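Local coordinates for tetrapyrrole methylase family protein (Chlorobaculum tepidum, PDB 3HH1) that probably catalyses, as the full-length enzyme of which this chain is the N-terminal domain, S-adenosylmethionine-dependent 2'-O-methylation of a cytidine ribose in 16S rRNA, at residues L8-T13 with V82-D87; A32-C37 with R56-H61; R67-V72 with Y98-A103; R24-L29 with F50-K55. All coordinates share one frame; numbering follows the deposited sequence. Where two conformers were deposited one is given.

Contact 1: L8-T13 with V82-D87; sequences LYVVAT and VALVTD
Strands 8-13 and 82-87 are parallel neighbours inside the five-stranded sheet of this alpha/beta domain, paired residue for residue from Leu8 with Val82 to Thr13 with Asp87. The N-H and C=O of Tyr9, and then those of Val11, reach across to the backbone of Val82, Leu84 and Thr86, and Thr13 N closes the ladder. The Val11 N to Leu84 O bond, at 2.9 Å, is almost straight (176° at the hydrogen), whereas Thr86 N sits 3.1 Å from Val11 O and is tilted 26° from that carbonyl's plane.

From Leu8/Val82 to Ala12/Thr86 the side chains alternate between the two faces. Leu8 CG lies anti to the backbone N (chi1 -175°); from there CD1 comes 3.6 Å from Val82 CG1, the two side chains crossing obliquely, and 4.2 Å from Leu84 CB. Further along this face Val10 CG1 meets Thr86 CG2 at 4.2 Å. On the other face the small Ala83 leaves its CB 4.3 Å from Val11 CG2. Val10, Val11, Val82 and Val85 are beta-branched and fit the extended backbone and apolar surroundings.

Leu8 and Val82 are covered by helix 65-77, Leu29 of helix 23-31 packs on Val11, Ala83 and Val85, and Val10 and Ala12 meet Ile93 and Pro91 of the second subunit. Strand 111-114 flanks 8-13, strand 34-37 flanks 82-87, and Asp87 forms a salt bridge with Arg42.

Contact 2: A32-C37 with R56-H61; sequences AGAIAC and RLVSYH
Ile35 and Val58 sit at the tight centre of this parallel strand pair. Ile35 N donates to Arg56 O, Val58 N to Ile35 O at 2.8 Å, Cys37 N to Val58 O, and Tyr60 N to Cys37 O with 174° at the hydrogen, so the ladder runs one residue beyond strand 57-59. On the face turned to helix 40-49, Leu57 CG lies anti to its carbonyl carbon (chi1 -63°), and CD2 leans back to 3.8 Å from Ile35 CB. The other face holds small or branched groups: Ala36 CB is 4.3 Å from Val58 CB, and Ala34 CB the same distance from Val58 CG2, sizes that let helix 65-77 come close.

The N-terminal end is looser and wetter. There a water donates to Gly33 O and accepts from Arg56 N, both at 2.8 Å, bridging the two backbones beside the Ile35 N to Arg56 O bond. Arg56 extends from the exposed edge; its CD grazes Ala34 CB at 4.2 Å, and its NH2 is held by Gln71.

Strands 34-37 and 57-59, joined through helix 40-49, form a classic beta-alpha-beta unit, with 57-59 the outermost strand of the sheet within this chain.

Contact 3: R67-V72 with Y98-A103; sequences RAVRQV and YTMASA. With SO4 (sulfate ion), chain E.
Apolar contacts alone join Val69, Val72 and Ala68 to Met100 and Ala103, where two helices cross at -46° with their axes 9.6 Å apart. Met100, present as selenomethionine, reaches between the helices: CG lies 4.0 Å from Val69 CG2, and SE lies 3.9 Å from Val72 CG2, the Val72 and Met100 side chains crossing at about a right angle. A bend at chi3 (-67°) turns CE away from the extended course of the chain. The long, flexible, unbranched side chain (a selenoether here) suits a place where helix meets sheet, since Met100 also touches Ala36. Val69 CG1 and Ala103 CB make a tight spot at 3.4 Å; alanine lets the helices come near each other.

Hydrogen bonds to a sulfate ion occupy the exposed side of helix 65-77, at Arg67 and Arg70. Arg67 NE donates to sulfate O3 at 2.7 Å, and Arg70 NH2 to O1 at 2.8 Å in a nearly straight bond (176°). The anion, probably from the crystallisation liquor, would offset the charge of two arginines nearly one turn apart.

At the subunit interface, Thr99 and Ser102 bond to Tyr98 and Asp95 of the second subunit. The pair is the helical layer packed on one face of an alpha/beta sheet.

Contact 4: R24-L29 with F50-K55; sequences RAVNTL and FGIEGK
Val26 is the first residue of helix 24-29 to meet the loop 50-55, and it does so with both methyls against the Phe50 ring. CG2 sits over one face, 3.8 Å from the ring centroid and 19° off the normal, a CH-pi contact displaced toward the rim, with Phe50 CZ its nearest atom at 3.6 Å. CG1 touches the other end of the ring, 3.8 Å from Phe50 CG. With CG1 anti to the backbone N (chi1 177°) and CG2 anti to the carbonyl carbon, the two branches spread along the ring, so a beta-branched residue fits a flat partner well. Phe50 is also bordered by Leu18, Asp19 and Met21.

One turn later comes Leu29. Its CB lies 4.1 Å from Ile52 CD1, the methyl that also comes 4.4 Å from Val26 CG1, so Ile52 fills the step between the two helix residues. The rest of Leu29 turns to the sheet and to Leu46 of helix 40-49.

At the Leu29 carbonyl the chemistry becomes polar. Lys55, bent at chi2 and chi3, brings CE to 3.3 Å from Leu29 O, while its NZ bonds to Arg30 O and Ala32 O; a positive charge there probably suits the carbonyl-rich end of a helix.

Gly51, whose positive phi is readily adopted without a side chain, is the C-prime residue of a Schellman motif. This motif ends helix 40-49 and turns the chain so that Phe50 and Ile52 can pack on helix 23-31, in the helical layer of an alpha/beta fold.

Contacts 1 and 2 are the sheet itself: strands 82-87 and 34-37 are neighbours, and Ala83 probably hydrogen-bonds to Ala34 and Ala36, joining the two ladders. Contact 1 lies nearer the chain's centre; contact 2 is buried too, although it includes the edge strand. Contacts 3 and 4 lack hydrogen bonds between their segments and rely on side-chain packing, contact 4 being only partly buried. They lie on opposite sides of the chain's centre, about 21 Å apart between centres, and Met100 of contact 3 reaches Leu84 of contact 1. Polar side-chain, ion and water contacts gather at the outside, with sulfate at contact 3 and water at contact 2.

Contact 1: L8-T13 with V82-D87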
loop_
_atom_site.group_PDB
_atom_site.type_symbol
_atom_site.label_atom_id
_atom_site.label_comp_id
_atom_site.label_asym_id
_atom_site.label_seq_id
_atom_site.Cartn_x
_atom_site.Cartn_y
_atom_site.Cartn_z
ATOM N N LEU A 8 7.100 -10.823 -6.740
ATOM C CA LEU A 8 6.946 -9.392 -6.840
ATOM C C LEU A 8 7.445 -8.765 -5.516
ATOM O O LEU A 8 6.769 -8.908 -4.456
ATOM C CB LEU A 8 5.512 -8.996 -7.087
ATOM C CG LEU A 8 5.300 -7.499 -7.318
ATOM C CD1 LEU A 8 6.074 -6.963 -8.620
ATOM C CD2 LEU A 8 3.837 -7.121 -7.383
ATOM N N TYR A 9 8.607 -8.121 -5.536
ATOM C CA TYR A 9 9.125 -7.409 -4.360
ATOM C C TYR A 9 8.638 -5.981 -4.354
ATOM O O TYR A 9 8.786 -5.293 -5.343
ATOM C CB TYR A 9 10.656 -7.381 -4.366
ATOM C CG TYR A 9 11.264 -8.734 -4.126
ATOM C CD1 TYR A 9 11.226 -9.312 -2.877
ATOM C CD2 TYR A 9 11.830 -9.461 -5.171
ATOM C CE1 TYR A 9 11.745 -10.544 -2.648
ATOM C CE2 TYR A 9 12.333 -10.700 -4.960
ATOM C CZ TYR A 9 12.317 -11.248 -3.690
ATOM O OH TYR A 9 12.839 -12.513 -3.466
ATOM N N VAL A 10 7.994 -5.557 -3.283
ATOM C CA VAL A 10 7.523 -4.193 -3.157
ATOM C C VAL A 10 8.557 -3.433 -2.301
ATOM O O VAL A 10 8.744 -3.720 -1.100
ATOM C CB VAL A 10 6.115 -4.126 -2.546
ATOM C CG1 VAL A 10 5.663 -2.697 -2.523
ATOM C CG2 VAL A 10 5.127 -5.009 -3.382
ATOM N N VAL A 11 9.198 -2.447 -2.929
ATOM C CA VAL A 11 10.308 -1.726 -2.361
ATOM C C VAL A 11 9.902 -0.275 -2.147
ATOM O O VAL A 11 9.581 0.441 -3.115
ATOM C CB VAL A 11 11.540 -1.819 -3.288
ATOM C CG1 VAL A 11 12.735 -1.169 -2.608
ATOM C CG2 VAL A 11 11.841 -3.301 -3.658
ATOM N N ALA A 12 9.880 0.168 -0.885
ATOM C CA ALA A 12 9.526 1.541 -0.560
ATOM C C ALA A 12 10.762 2.418 -0.702
ATOM O O ALA A 12 11.815 2.036 -0.228
ATOM C CB ALA A 12 8.986 1.645 0.878
ATOM N N THR A 13 10.650 3.567 -1.370
ATOM C CA THR A 13 11.821 4.403 -1.610
ATOM C C THR A 13 11.547 5.816 -1.134
ATOM O O THR A 13 10.494 6.346 -1.401
ATOM C CB THR A 13 12.280 4.400 -3.113
ATOM O OG1 THR A 13 11.229 4.854 -3.966
ATOM C CG2 THR A 13 12.677 2.962 -3.583
ATOM N N VAL A 82 10.323 -9.313 -10.032
ATOM C CA VAL A 82 10.036 -7.945 -10.434
ATOM C C VAL A 82 10.017 -7.102 -9.173
ATOM O O VAL A 82 9.525 -7.577 -8.165
ATOM C CB VAL A 82 8.653 -7.867 -11.136
ATOM C CG1 VAL A 82 8.258 -6.415 -11.424
ATOM C CG2 VAL A 82 8.662 -8.687 -12.428
ATOM N N ALA A 83 10.542 -5.865 -9.230
ATOM C CA ALA A 83 10.503 -4.976 -8.094
ATOM C C ALA A 83 9.520 -3.860 -8.411
ATOM O O ALA A 83 9.656 -3.233 -9.437
ATOM C CB ALA A 83 11.905 -4.384 -7.796
ATOM N N LEU A 84 8.512 -3.689 -7.577
ATOM C CA LEU A 84 7.582 -2.555 -7.691
ATOM C C LEU A 84 8.078 -1.482 -6.710
ATOM O O LEU A 84 8.196 -1.736 -5.520
ATOM C CB LEU A 84 6.161 -3.012 -7.322
ATOM C CG LEU A 84 5.093 -1.924 -7.209
ATOM C CD1 LEU A 84 4.976 -1.168 -8.489
ATOM C CD2 LEU A 84 3.786 -2.642 -6.857
ATOM N N VAL A 85 8.391 -0.298 -7.229
ATOM C CA VAL A 85 8.803 0.778 -6.375
ATOM C C VAL A 85 7.567 1.584 -6.012
ATOM O O VAL A 85 6.652 1.770 -6.811
ATOM C CB VAL A 85 9.886 1.654 -7.015
ATOM C CG1 VAL A 85 11.146 0.806 -7.273
ATOM C CG2 VAL A 85 9.385 2.263 -8.274
ATOM N N THR A 86 7.530 2.010 -4.769
ATOM C CA THR A 86 6.485 2.877 -4.297
ATOM C C THR A 86 7.188 3.945 -3.503
ATOM O O THR A 86 8.368 3.813 -3.187
ATOM C CB THR A 86 5.433 2.133 -3.426
ATOM O OG1 THR A 86 6.055 1.597 -2.248
ATOM C CG2 THR A 86 4.764 0.999 -4.227
ATOM N N ASP A 87 6.491 5.026 -3.216
ATOM C CA ASP A 87 7.052 6.068 -2.322
ATOM C C ASP A 87 7.007 5.622 -0.865
ATOM O O ASP A 87 5.995 5.076 -0.412
ATOM C CB ASP A 87 6.284 7.359 -2.451
ATOM C CG ASP A 87 6.236 7.892 -3.886
ATOM O OD1 ASP A 87 7.045 7.455 -4.741
ATOM O OD2 ASP A 87 5.387 8.793 -4.151
#

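Contact 2: A32-C37 with R56-H61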
loop_
_atom_site.group_PDB
_atom_site.type_symbol
_atom_site.label_atom_id
_atom_site.label_comp_id
_atom_site.label_asym_id
_atom_site.label_seq_id
_atom_site.Cartn_x
_atom_site.Cartn_y
_atom_site.Cartn_z
ATOM N N ALA A 32 16.836 -7.075 -10.091
ATOM C CA ALA A 32 15.483 -7.446 -10.483
ATOM C C ALA A 32 15.395 -7.701 -11.949
ATOM O O ALA A 32 16.092 -7.072 -12.723
ATOM C CB ALA A 32 14.490 -6.293 -10.100
ATOM N N GLY A 33 14.496 -8.594 -12.354
ATOM C CA GLY A 33 14.271 -8.829 -13.781
ATOM C C GLY A 33 13.674 -7.596 -14.437
ATOM O O GLY A 33 13.908 -7.343 -15.624
ATOM N N ALA A 34 12.897 -6.827 -13.683
ATOM C CA ALA A 34 12.330 -5.559 -14.212
ATOM C C ALA A 34 11.925 -4.762 -13.020
ATOM O O ALA A 34 11.712 -5.321 -11.934
ATOM C CB ALA A 34 11.091 -5.806 -15.107
ATOM N N ILE A 35 11.800 -3.459 -13.216
ATOM C CA ILE A 35 11.326 -2.594 -12.165
ATOM C C ILE A 35 10.036 -1.977 -12.646
ATOM O O ILE A 35 10.008 -1.411 -13.737
ATOM C CB ILE A 35 12.394 -1.548 -11.830
ATOM C CG1 ILE A 35 13.621 -2.257 -11.183
ATOM C CG2 ILE A 35 11.820 -0.431 -10.915
ATOM C CD1 ILE A 35 14.681 -1.374 -10.690
ATOM N N ALA A 36 8.979 -2.075 -11.842
ATOM C CA ALA A 36 7.658 -1.512 -12.200
ATOM C C ALA A 36 7.473 -0.270 -11.382
ATOM O O ALA A 36 7.808 -0.242 -10.177
ATOM C CB ALA A 36 6.557 -2.509 -11.889
ATOM N N CYS A 37 6.964 0.786 -12.003
ATOM C CA CYS A 37 6.873 2.020 -11.280
ATOM C C CYS A 37 5.800 2.863 -11.886
ATOM O O CYS A 37 5.485 2.726 -13.063
ATOM C CB CYS A 37 8.211 2.771 -11.307
ATOM S SG CYS A 37 8.815 3.072 -12.992
ATOM N N ARG A 56 15.257 -3.058 -17.281
ATOM C CA ARG A 56 13.933 -2.983 -17.951
ATOM C C ARG A 56 12.935 -2.330 -16.989
ATOM O O ARG A 56 12.743 -2.792 -15.873
ATOM C CB ARG A 56 13.434 -4.349 -18.346
ATOM C CG ARG A 56 12.116 -4.343 -19.034
ATOM C CD ARG A 56 11.561 -5.731 -19.237
ATOM N NE ARG A 56 10.229 -5.626 -19.811
ATOM C CZ ARG A 56 9.443 -6.660 -20.059
ATOM N NH1 ARG A 56 9.844 -7.887 -19.796
ATOM N NH2 ARG A 56 8.242 -6.459 -20.555
ATOM N N LEU A 57 12.275 -1.282 -17.463
ATOM C CA LEU A 57 11.273 -0.585 -16.655
ATOM C C LEU A 57 9.897 -0.888 -17.194
ATOM O O LEU A 57 9.687 -0.870 -18.417
ATOM C CB LEU A 57 11.488 0.922 -16.695
ATOM C CG LEU A 57 12.786 1.464 -16.122
ATOM C CD1 LEU A 57 12.681 2.991 -16.117
ATOM C CD2 LEU A 57 13.094 0.881 -14.723
ATOM N N VAL A 58 8.945 -1.138 -16.304
ATOM C CA VAL A 58 7.525 -1.262 -16.700
ATOM C C VAL A 58 6.789 -0.062 -16.106
ATOM O O VAL A 58 6.731 0.088 -14.906
ATOM C CB VAL A 58 6.908 -2.563 -16.182
ATOM C CG1 VAL A 58 5.369 -2.613 -16.514
ATOM C CG2 VAL A 58 7.658 -3.779 -16.776
ATOM N N SER A 59 6.295 0.836 -16.932
ATOM C CA SER A 59 5.740 2.051 -16.425
ATOM C C SER A 59 4.211 1.936 -16.416
ATOM O O SER A 59 3.589 1.635 -17.425
ATOM C CB SER A 59 6.231 3.233 -17.241
ATOM O OG SER A 59 5.597 3.232 -18.481
ATOM N N TYR A 60 3.637 2.141 -15.251
ATOM C CA TYR A 60 2.217 2.064 -15.040
ATOM C C TYR A 60 1.517 3.390 -15.333
ATOM O O TYR A 60 1.864 4.404 -14.766
ATOM C CB TYR A 60 1.948 1.638 -13.595
ATOM C CG TYR A 60 0.476 1.452 -13.306
ATOM C CD1 TYR A 60 -0.140 0.218 -13.544
ATOM C CD2 TYR A 60 -0.305 2.496 -12.851
ATOM C CE1 TYR A 60 -1.500 0.031 -13.325
ATOM C CE2 TYR A 60 -1.681 2.319 -12.619
ATOM C CZ TYR A 60 -2.261 1.071 -12.853
ATOM O OH TYR A 60 -3.600 0.853 -12.638
ATOM N N HIS A 61 0.508 3.364 -16.200
ATOM C CA HIS A 61 -0.365 4.536 -16.472
ATOM C C HIS A 61 -1.816 4.040 -16.386
ATOM O O HIS A 61 -2.099 2.945 -16.836
ATOM C CB HIS A 61 -0.115 5.098 -17.880
ATOM C CG HIS A 61 1.332 5.298 -18.224
ATOM N ND1 HIS A 61 2.039 6.428 -17.857
ATOM C CD2 HIS A 61 2.196 4.527 -18.927
ATOM C CE1 HIS A 61 3.284 6.323 -18.297
ATOM N NE2 HIS A 61 3.407 5.175 -18.940
HETATM O O HOH W 1 16.029 -5.654 -16.469
#

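Contact 3: R67-V72 with Y98-A103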
loop_
_atom_site.group_PDB
_atom_site.type_symbol
_atom_site.label_atom_id
_atom_site.label_comp_id
_atom_site.label_asym_id
_atom_site.label_seq_id
_atom_site.Cartn_x
_atom_site.Cartn_y
_atom_site.Cartn_z
ATOM N N ARG A 67 -1.662 -3.243 -19.821
ATOM C CA ARG A 67 -0.404 -3.589 -20.455
ATOM C C ARG A 67 0.702 -3.759 -19.402
ATOM O O ARG A 67 1.487 -4.699 -19.485
ATOM C CB ARG A 67 -0.032 -2.505 -21.469
ATOM C CG ARG A 67 1.299 -2.714 -22.128
ATOM C CD ARG A 67 1.601 -1.706 -23.239
ATOM N NE ARG A 67 2.651 -2.275 -24.085
ATOM C CZ ARG A 67 3.958 -2.116 -23.909
ATOM N NH1 ARG A 67 4.799 -2.737 -24.721
ATOM N NH2 ARG A 67 4.442 -1.346 -22.946
ATOM N N ALA A 68 0.763 -2.859 -18.408
ATOM C CA ALA A 68 1.778 -2.950 -17.347
ATOM C C ALA A 68 1.520 -4.162 -16.482
ATOM O O ALA A 68 2.439 -4.912 -16.200
ATOM C CB ALA A 68 1.841 -1.651 -16.483
ATOM N N VAL A 69 0.270 -4.394 -16.127
ATOM C CA VAL A 69 -0.075 -5.573 -15.331
ATOM C C VAL A 69 0.271 -6.864 -16.094
ATOM O O VAL A 69 0.867 -7.787 -15.551
ATOM C CB VAL A 69 -1.569 -5.595 -14.922
ATOM C CG1 VAL A 69 -1.815 -6.795 -14.119
ATOM C CG2 VAL A 69 -1.960 -4.380 -14.107
ATOM N N ARG A 70 -0.089 -6.920 -17.365
ATOM C CA ARG A 70 0.213 -8.088 -18.173
ATOM C C ARG A 70 1.701 -8.359 -18.219
ATOM O O ARG A 70 2.132 -9.500 -18.055
ATOM C CB ARG A 70 -0.322 -7.939 -19.577
ATOM C CG ARG A 70 -0.133 -9.151 -20.406
ATOM C CD ARG A 70 -0.989 -9.108 -21.649
ATOM N NE ARG A 70 -0.690 -7.930 -22.463
ATOM C CZ ARG A 70 -1.484 -6.872 -22.631
ATOM N NH1 ARG A 70 -2.703 -6.799 -22.074
ATOM N NH2 ARG A 70 -1.058 -5.874 -23.399
ATOM N N GLN A 71 2.492 -7.325 -18.445
ATOM C CA GLN A 71 3.941 -7.481 -18.512
ATOM C C GLN A 71 4.526 -8.035 -17.215
ATOM O O GLN A 71 5.408 -8.913 -17.255
ATOM C CB GLN A 71 4.627 -6.160 -18.820
ATOM C CG GLN A 71 4.419 -5.694 -20.243
ATOM C CD GLN A 71 5.102 -4.385 -20.447
ATOM O OE1 GLN A 71 6.077 -4.305 -21.153
ATOM N NE2 GLN A 71 4.668 -3.381 -19.744
ATOM N N VAL A 72 4.039 -7.527 -16.088
ATOM C CA VAL A 72 4.539 -7.958 -14.779
ATOM C C VAL A 72 4.130 -9.397 -14.513
ATOM O O VAL A 72 4.974 -10.213 -14.110
ATOM C CB VAL A 72 4.043 -7.027 -13.651
ATOM C CG1 VAL A 72 4.228 -7.653 -12.230
ATOM C CG2 VAL A 72 4.691 -5.637 -13.783
ATOM N N TYR A 98 -0.159 -0.202 -7.007
ATOM C CA TYR A 98 -0.535 -1.371 -6.218
ATOM C C TYR A 98 -1.445 -2.336 -6.996
ATOM O O TYR A 98 -1.521 -3.508 -6.671
ATOM C CB TYR A 98 -1.201 -0.973 -4.887
ATOM C CG TYR A 98 -1.149 -2.117 -3.918
ATOM C CD1 TYR A 98 -0.058 -2.285 -3.092
ATOM C CD2 TYR A 98 -2.173 -3.074 -3.880
ATOM C CE1 TYR A 98 0.003 -3.357 -2.235
ATOM C CE2 TYR A 98 -2.108 -4.143 -3.020
ATOM C CZ TYR A 98 -1.021 -4.261 -2.195
ATOM O OH TYR A 98 -0.934 -5.327 -1.323
ATOM N N THR A 99 -2.117 -1.862 -8.036
ATOM C CA THR A 99 -2.913 -2.749 -8.873
ATOM C C THR A 99 -2.093 -3.929 -9.367
ATOM O O THR A 99 -2.608 -5.033 -9.512
ATOM C CB THR A 99 -3.485 -2.048 -10.031
ATOM O OG1 THR A 99 -4.086 -0.818 -9.563
ATOM C CG2 THR A 99 -4.584 -2.947 -10.669
HETATM N N MSE A 100 -0.800 -3.698 -9.595
HETATM C CA MSE A 100 0.076 -4.765 -10.041
HETATM C C MSE A 100 0.332 -5.805 -8.972
HETATM O O MSE A 100 0.407 -6.998 -9.285
HETATM C CB MSE A 100 1.378 -4.179 -10.616
HETATM C CG MSE A 100 1.213 -3.466 -11.920
HETATM SE SE MSE A 100 2.857 -2.502 -12.487
HETATM C CE MSE A 100 2.916 -1.153 -11.116
ATOM N N ALA A 101 0.471 -5.391 -7.710
ATOM C CA ALA A 101 0.582 -6.312 -6.582
ATOM C C ALA A 101 -0.705 -7.078 -6.329
ATOM O O ALA A 101 -0.693 -8.275 -6.055
ATOM C CB ALA A 101 1.023 -5.569 -5.310
ATOM N N SER A 102 -1.849 -6.415 -6.403
ATOM C CA SER A 102 -3.118 -7.120 -6.275
ATOM C C SER A 102 -3.320 -8.139 -7.415
ATOM O O SER A 102 -3.807 -9.249 -7.174
ATOM C CB SER A 102 -4.250 -6.112 -6.207
ATOM O OG SER A 102 -5.507 -6.764 -6.148
ATOM N N ALA A 103 -2.943 -7.799 -8.656
ATOM C CA ALA A 103 -3.050 -8.754 -9.745
ATOM C C ALA A 103 -2.138 -9.989 -9.499
ATOM O O ALA A 103 -2.523 -11.125 -9.761
ATOM C CB ALA A 103 -2.742 -8.071 -11.114
HETATM S S SO4 E . 1.729 -5.369 -25.771
HETATM O O1 SO4 E . 1.445 -6.086 -24.520
HETATM O O2 SO4 E . 1.026 -6.029 -26.871
HETATM O O3 SO4 E . 1.273 -3.983 -25.683
HETATM O O4 SO4 E . 3.166 -5.348 -26.051
#

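Contact 4: R24-L29 with F50-K55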
loop_
_atom_site.group_PDB
_atom_site.type_symbol
_atom_site.label_atom_id
_atom_site.label_comp_id
_atom_site.label_asym_id
_atom_site.label_seq_id
_atom_site.Cartn_x
_atom_site.Cartn_y
_atom_site.Cartn_z
ATOM N N ARG A 24 19.896 -4.476 1.280
ATOM C CA ARG A 24 18.921 -5.443 0.772
ATOM C C ARG A 24 18.000 -4.821 -0.240
ATOM O O ARG A 24 17.740 -5.419 -1.276
ATOM C CB ARG A 24 18.097 -6.051 1.913
ATOM C CG ARG A 24 17.267 -7.257 1.459
ATOM C CD ARG A 24 16.176 -7.539 2.425
ATOM N NE ARG A 24 16.637 -7.618 3.815
ATOM C CZ ARG A 24 16.872 -8.741 4.495
ATOM N NH1 ARG A 24 17.286 -8.659 5.756
ATOM N NH2 ARG A 24 16.719 -9.941 3.931
ATOM N N ALA A 25 17.498 -3.633 0.051
ATOM C CA ALA A 25 16.594 -2.947 -0.852
ATOM C C ALA A 25 17.263 -2.522 -2.148
ATOM O O ALA A 25 16.718 -2.730 -3.239
ATOM C CB ALA A 25 15.947 -1.721 -0.148
ATOM N N VAL A 26 18.468 -1.969 -2.060
ATOM C CA VAL A 26 19.182 -1.535 -3.275
ATOM C C VAL A 26 19.568 -2.764 -4.116
ATOM O O VAL A 26 19.460 -2.750 -5.338
ATOM C CB VAL A 26 20.422 -0.657 -2.899
ATOM C CG1 VAL A 26 21.219 -0.247 -4.130
ATOM C CG2 VAL A 26 19.986 0.612 -2.104
ATOM N N ASN A 27 19.977 -3.824 -3.462
ATOM C CA ASN A 27 20.423 -5.032 -4.166
ATOM C C ASN A 27 19.233 -5.661 -4.883
ATOM O O ASN A 27 19.378 -6.191 -5.981
ATOM C CB ASN A 27 21.033 -5.998 -3.203
ATOM C CG ASN A 27 21.901 -7.030 -3.867
ATOM O OD1 ASN A 27 21.627 -8.205 -3.784
ATOM N ND2 ASN A 27 22.949 -6.588 -4.514
ATOM N N THR A 28 18.075 -5.593 -4.241
ATOM C CA THR A 28 16.838 -6.081 -4.840
ATOM C C THR A 28 16.537 -5.368 -6.130
ATOM O O THR A 28 16.265 -6.032 -7.150
ATOM C CB THR A 28 15.648 -6.008 -3.883
ATOM O OG1 THR A 28 15.955 -6.819 -2.729
ATOM C CG2 THR A 28 14.337 -6.531 -4.598
ATOM N N LEU A 29 16.619 -4.044 -6.119
ATOM C CA LEU A 29 16.400 -3.251 -7.311
ATOM C C LEU A 29 17.487 -3.521 -8.349
ATOM O O LEU A 29 17.198 -3.632 -9.543
ATOM C CB LEU A 29 16.420 -1.773 -6.981
ATOM C CG LEU A 29 15.313 -1.323 -6.019
ATOM C CD1 LEU A 29 15.535 0.155 -5.700
ATOM C CD2 LEU A 29 13.898 -1.562 -6.498
ATOM N N PHE A 50 22.132 5.043 -7.751
ATOM C CA PHE A 50 22.811 3.843 -7.249
ATOM C C PHE A 50 23.629 3.152 -8.334
ATOM O O PHE A 50 24.155 2.041 -8.119
ATOM C CB PHE A 50 21.820 2.875 -6.675
ATOM C CG PHE A 50 21.204 3.327 -5.401
ATOM C CD1 PHE A 50 21.965 3.503 -4.268
ATOM C CD2 PHE A 50 19.848 3.514 -5.313
ATOM C CE1 PHE A 50 21.378 3.926 -3.096
ATOM C CE2 PHE A 50 19.268 3.898 -4.148
ATOM C CZ PHE A 50 20.045 4.099 -3.024
ATOM N N GLY A 51 23.726 3.786 -9.491
ATOM C CA GLY A 51 24.458 3.222 -10.619
ATOM C C GLY A 51 23.862 1.929 -11.154
ATOM O O GLY A 51 24.594 1.007 -11.540
ATOM N N ILE A 52 22.536 1.869 -11.184
ATOM C CA ILE A 52 21.806 0.728 -11.701
ATOM C C ILE A 52 21.517 1.076 -13.155
ATOM O O ILE A 52 20.729 1.975 -13.459
ATOM C CB ILE A 52 20.559 0.428 -10.824
ATOM C CG1 ILE A 52 21.022 0.025 -9.406
ATOM C CG2 ILE A 52 19.598 -0.623 -11.482
ATOM C CD1 ILE A 52 19.897 -0.024 -8.334
ATOM N N GLU A 53 22.186 0.380 -14.053
ATOM C CA GLU A 53 22.124 0.652 -15.480
ATOM C C GLU A 53 21.466 -0.457 -16.267
ATOM O O GLU A 53 21.652 -1.624 -15.951
ATOM C CB GLU A 53 23.531 0.790 -16.043
ATOM C CG GLU A 53 24.271 2.000 -15.585
ATOM C CD GLU A 53 25.645 1.992 -16.192
ATOM O OE1 GLU A 53 26.502 1.286 -15.615
ATOM O OE2 GLU A 53 25.838 2.629 -17.255
ATOM N N GLY A 54 20.741 -0.062 -17.297
ATOM C CA GLY A 54 20.210 -0.964 -18.305
ATOM C C GLY A 54 18.984 -1.752 -17.874
ATOM O O GLY A 54 18.588 -2.691 -18.551
ATOM N N LYS A 55 18.366 -1.376 -16.762
ATOM C CA LYS A 55 17.237 -2.092 -16.230
ATOM C C LYS A 55 15.964 -1.964 -17.088
ATOM O O LYS A 55 15.597 -0.870 -17.527
ATOM C CB LYS A 55 16.974 -1.547 -14.846
ATOM C CG LYS A 55 16.010 -2.299 -13.983
ATOM C CD LYS A 55 16.394 -3.764 -13.684
ATOM C CE LYS A 55 17.619 -3.897 -12.853
ATOM N NZ LYS A 55 18.150 -5.276 -12.905
#